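PDB 6QGI: VP5 from Halorubrum pleomorphic virus 2, which is a viral envelope protein that probably drives fusion of the viral membrane with that of its haloarchaeal host cell. Local coordinates for residues T107-V121 against F169-V182. Residues are numbered along the deposited sequence; the frame is centred on the assembly and turned at random.
Sequences TTVQSNFLKTWNESV and FTLADGTTMSVGTV
Asn118 presents its carboxamide to the backbone of 178-180, where the strand is interrupted at Gly180, and bonds it twice: OD1 accepts from Gly180 N (2.8 Å) in a nearly straight bond, the donor standing above the carbonyl plane, while ND2 donates to Ser178 O at 3.0 Å. Held by both ends, the amide cannot easily flip. One residue earlier, Trp117 has CG anti to its backbone N (chi1 176°), which sends the indole along the strand; NE1 reaches Gly180 O (2.8 Å) in the ring plane. Gly180 is thus gripped through both its N-H and its carbonyl, and Val121 CG2 packs on its carbonyl carbon.

At the other end, helix side chains receive the N-H groups of the turn. Gln110 OE1 accepts from Ala172 N (3.0 Å) on an in-plane lone pair, and Thr107 OG1 from Asp173 N (2.7 Å); the same hydroxyl also bonds Asn103 O. The turn, a type I beta turn over 171-174, links the antiparallel strands 167-170 and 176-186 into a beta hairpin, which lies along helix 91-133 with strand 176-179 inclined by 30° to the helix axis.

Between these polar ends the packing of Leu114, Phe169, Met177 and Val179 is apolar. Leu114 CD1 touches both Phe169 CD2 (3.5 Å) and Val179 CG2, and the fully extended Met177 reaches across to lay CE beside Lys115 CG. Towards the turn, Leu171 forks over Thr107 CG2 and Gln110 CB. The amide NE2 of Gln110 meets the edge of Phe169, amide and ring almost perpendicular. Towards the opposite end, Val182 CG2 touches Trp117 CZ2 (3.8 Å), and Trp228 meets that indole edge-to-face.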
# COMPACT_ATOMS: atom_id res chain seq x y z
N THR A 107 17.99 7.60 -4.31
CA THR A 107 18.13 6.83 -5.56
C THR A 107 17.39 5.50 -5.37
O THR A 107 16.66 5.10 -6.27
CB THR A 107 19.61 6.67 -5.95
OG1 THR A 107 20.07 7.93 -6.41
CG2 THR A 107 19.84 5.64 -7.07
N THR A 108 17.54 4.87 -4.19
CA THR A 108 16.89 3.60 -3.83
C THR A 108 15.37 3.79 -3.78
O THR A 108 14.64 2.88 -4.14
CB THR A 108 17.46 3.05 -2.52
OG1 THR A 108 18.89 2.97 -2.63
CG2 THR A 108 16.93 1.68 -2.17
N VAL A 109 14.89 4.98 -3.36
CA VAL A 109 13.46 5.29 -3.30
C VAL A 109 12.95 5.52 -4.72
O VAL A 109 11.96 4.89 -5.11
CB VAL A 109 13.12 6.47 -2.34
CG1 VAL A 109 11.64 6.83 -2.38
CG2 VAL A 109 13.55 6.15 -0.91
N GLN A 110 13.63 6.39 -5.51
CA GLN A 110 13.27 6.69 -6.91
C GLN A 110 13.27 5.43 -7.78
O GLN A 110 12.34 5.25 -8.57
CB GLN A 110 14.23 7.71 -7.53
CG GLN A 110 14.11 9.12 -7.00
CD GLN A 110 15.31 9.95 -7.40
OE1 GLN A 110 16.46 9.49 -7.38
NE2 GLN A 110 15.07 11.20 -7.75
N SER A 111 14.30 4.57 -7.63
CA SER A 111 14.44 3.32 -8.38
C SER A 111 13.28 2.38 -8.10
O SER A 111 12.73 1.84 -9.05
CB SER A 111 15.76 2.62 -8.07
OG SER A 111 16.84 3.47 -8.39
N ASN A 112 12.91 2.21 -6.82
CA ASN A 112 11.80 1.33 -6.44
C ASN A 112 10.49 1.80 -7.03
O ASN A 112 9.73 0.98 -7.55
CB ASN A 112 11.68 1.23 -4.92
CG ASN A 112 12.76 0.41 -4.27
OD1 ASN A 112 13.29 -0.55 -4.83
ND2 ASN A 112 13.11 0.78 -3.06
N PHE A 113 10.24 3.13 -6.99
CA PHE A 113 9.05 3.78 -7.52
C PHE A 113 8.96 3.63 -9.04
O PHE A 113 7.88 3.38 -9.57
CB PHE A 113 9.07 5.26 -7.11
CG PHE A 113 7.96 6.12 -7.67
CD1 PHE A 113 6.71 6.16 -7.07
CD2 PHE A 113 8.19 6.95 -8.76
CE1 PHE A 113 5.69 6.96 -7.58
CE2 PHE A 113 7.16 7.75 -9.27
CZ PHE A 113 5.93 7.75 -8.68
N LEU A 114 10.10 3.77 -9.74
CA LEU A 114 10.13 3.69 -11.20
C LEU A 114 10.13 2.24 -11.70
O LEU A 114 9.59 1.99 -12.77
CB LEU A 114 11.31 4.47 -11.80
CG LEU A 114 11.26 5.99 -11.55
CD1 LEU A 114 12.55 6.66 -11.93
CD2 LEU A 114 10.03 6.62 -12.20
N LYS A 115 10.68 1.29 -10.91
CA LYS A 115 10.68 -0.13 -11.25
C LYS A 115 9.25 -0.68 -11.19
O LYS A 115 8.87 -1.53 -12.00
CB LYS A 115 11.60 -0.93 -10.32
CG LYS A 115 13.05 -0.96 -10.73
CD LYS A 115 13.90 -1.71 -9.72
CE LYS A 115 15.37 -1.37 -9.85
NZ LYS A 115 15.95 -1.88 -11.12
N THR A 116 8.45 -0.18 -10.22
CA THR A 116 7.04 -0.53 -10.02
C THR A 116 6.23 -0.10 -11.25
O THR A 116 5.38 -0.87 -11.70
CB THR A 116 6.50 0.12 -8.73
OG1 THR A 116 7.35 -0.23 -7.64
CG2 THR A 116 5.06 -0.28 -8.40
N TRP A 117 6.54 1.10 -11.82
CA TRP A 117 5.92 1.64 -13.03
C TRP A 117 6.40 0.85 -14.25
O TRP A 117 5.58 0.52 -15.11
CB TRP A 117 6.22 3.15 -13.20
CG TRP A 117 5.68 3.75 -14.48
CD1 TRP A 117 6.36 3.89 -15.66
CD2 TRP A 117 4.37 4.30 -14.70
NE1 TRP A 117 5.55 4.49 -16.60
CE2 TRP A 117 4.32 4.75 -16.04
CE3 TRP A 117 3.23 4.46 -13.90
CZ2 TRP A 117 3.18 5.34 -16.59
CZ3 TRP A 117 2.10 5.04 -14.45
CH2 TRP A 117 2.08 5.49 -15.78
N ASN A 118 7.71 0.54 -14.32
CA ASN A 118 8.34 -0.22 -15.41
C ASN A 118 7.74 -1.62 -15.53
O ASN A 118 7.40 -2.02 -16.65
CB ASN A 118 9.85 -0.28 -15.23
CG ASN A 118 10.53 1.02 -15.52
OD1 ASN A 118 9.91 1.99 -15.97
ND2 ASN A 118 11.83 1.09 -15.26
N GLU A 119 7.54 -2.32 -14.40
CA GLU A 119 6.93 -3.66 -14.38
C GLU A 119 5.48 -3.62 -14.87
O GLU A 119 5.03 -4.57 -15.50
CB GLU A 119 6.99 -4.30 -12.99
CG GLU A 119 7.13 -5.81 -13.02
CD GLU A 119 8.30 -6.38 -13.81
OE1 GLU A 119 9.39 -5.76 -13.80
OE2 GLU A 119 8.13 -7.46 -14.42
N SER A 120 4.78 -2.51 -14.62
CA SER A 120 3.40 -2.31 -15.06
C SER A 120 3.34 -2.10 -16.59
O SER A 120 2.49 -2.70 -17.24
CB SER A 120 2.77 -1.12 -14.34
OG SER A 120 2.99 -1.10 -12.94
N VAL A 121 4.25 -1.26 -17.14
CA VAL A 121 4.34 -0.96 -18.58
C VAL A 121 4.80 -2.22 -19.34
O VAL A 121 4.23 -2.53 -20.39
CB VAL A 121 5.24 0.28 -18.89
CG1 VAL A 121 5.35 0.54 -20.39
CG2 VAL A 121 4.73 1.52 -18.18
N PHE A 169 15.62 8.81 -17.08
CA PHE A 169 15.56 9.61 -15.86
C PHE A 169 16.88 9.59 -15.11
O PHE A 169 17.45 8.52 -14.89
CB PHE A 169 14.42 9.11 -14.95
CG PHE A 169 14.30 9.85 -13.63
CD1 PHE A 169 13.68 11.09 -13.56
CD2 PHE A 169 14.79 9.30 -12.45
CE1 PHE A 169 13.57 11.77 -12.35
CE2 PHE A 169 14.66 9.97 -11.24
CZ PHE A 169 14.05 11.20 -11.19
N THR A 170 17.35 10.77 -14.70
CA THR A 170 18.59 10.90 -13.95
C THR A 170 18.25 10.81 -12.45
O THR A 170 17.49 11.64 -11.94
CB THR A 170 19.33 12.19 -14.32
OG1 THR A 170 19.36 12.34 -15.74
CG2 THR A 170 20.76 12.23 -13.76
N LEU A 171 18.80 9.80 -11.77
CA LEU A 171 18.59 9.57 -10.34
C LEU A 171 19.42 10.56 -9.51
O LEU A 171 20.30 11.23 -10.06
CB LEU A 171 18.94 8.12 -9.98
CG LEU A 171 18.09 7.04 -10.66
CD1 LEU A 171 18.77 5.70 -10.65
CD2 LEU A 171 16.72 6.93 -10.03
N ALA A 172 19.12 10.67 -8.20
CA ALA A 172 19.82 11.56 -7.27
C ALA A 172 21.31 11.25 -7.24
O ALA A 172 22.14 12.15 -7.14
CB ALA A 172 19.23 11.45 -5.89
N ASP A 173 21.65 9.95 -7.40
CA ASP A 173 23.00 9.39 -7.48
C ASP A 173 23.76 9.96 -8.67
O ASP A 173 25.00 9.96 -8.66
CB ASP A 173 22.91 7.86 -7.63
CG ASP A 173 23.96 7.06 -6.89
OD1 ASP A 173 25.02 7.64 -6.55
OD2 ASP A 173 23.72 5.86 -6.64
N GLY A 174 23.02 10.42 -9.68
CA GLY A 174 23.59 10.96 -10.90
C GLY A 174 23.59 9.94 -12.02
O GLY A 174 23.88 10.28 -13.17
N THR A 175 23.24 8.67 -11.69
CA THR A 175 23.14 7.56 -12.64
C THR A 175 21.84 7.70 -13.44
O THR A 175 20.92 8.40 -12.99
CB THR A 175 23.21 6.20 -11.92
OG1 THR A 175 22.13 6.10 -11.00
CG2 THR A 175 24.54 5.98 -11.20
N THR A 176 21.75 7.06 -14.61
CA THR A 176 20.55 7.12 -15.45
C THR A 176 19.77 5.80 -15.41
O THR A 176 20.36 4.72 -15.30
CB THR A 176 20.89 7.52 -16.89
OG1 THR A 176 21.96 6.70 -17.37
CG2 THR A 176 21.26 8.99 -17.02
N MET A 177 18.45 5.91 -15.49
CA MET A 177 17.51 4.79 -15.47
C MET A 177 16.47 4.98 -16.57
O MET A 177 15.91 6.07 -16.70
CB MET A 177 16.84 4.72 -14.08
CG MET A 177 15.98 3.49 -13.89
SD MET A 177 15.07 3.54 -12.34
CE MET A 177 14.24 2.00 -12.45
N SER A 178 16.20 3.92 -17.35
CA SER A 178 15.17 3.98 -18.39
C SER A 178 13.80 3.70 -17.76
O SER A 178 13.67 2.76 -16.98
CB SER A 178 15.47 2.98 -19.50
OG SER A 178 14.61 3.17 -20.61
N VAL A 179 12.81 4.57 -18.03
CA VAL A 179 11.47 4.41 -17.49
C VAL A 179 10.49 4.17 -18.64
O VAL A 179 10.50 4.90 -19.64
CB VAL A 179 11.01 5.59 -16.58
CG1 VAL A 179 9.57 5.41 -16.10
CG2 VAL A 179 11.95 5.74 -15.38
N GLY A 180 9.68 3.13 -18.47
CA GLY A 180 8.67 2.70 -19.43
C GLY A 180 7.61 3.76 -19.67
O GLY A 180 7.28 4.51 -18.75
N THR A 181 7.10 3.84 -20.91
CA THR A 181 6.07 4.83 -21.25
C THR A 181 4.81 4.21 -21.80
O THR A 181 4.86 3.22 -22.53
CB THR A 181 6.58 5.89 -22.24
OG1 THR A 181 6.89 5.29 -23.50
CG2 THR A 181 7.73 6.71 -21.71
N VAL A 182 3.67 4.82 -21.44
CA VAL A 182 2.34 4.48 -21.95
C VAL A 182 2.12 5.44 -23.13
O VAL A 182 2.09 6.65 -22.93
CB VAL A 182 1.23 4.54 -20.87
CG1 VAL A 182 -0.12 4.13 -21.44
CG2 VAL A 182 1.59 3.67 -19.66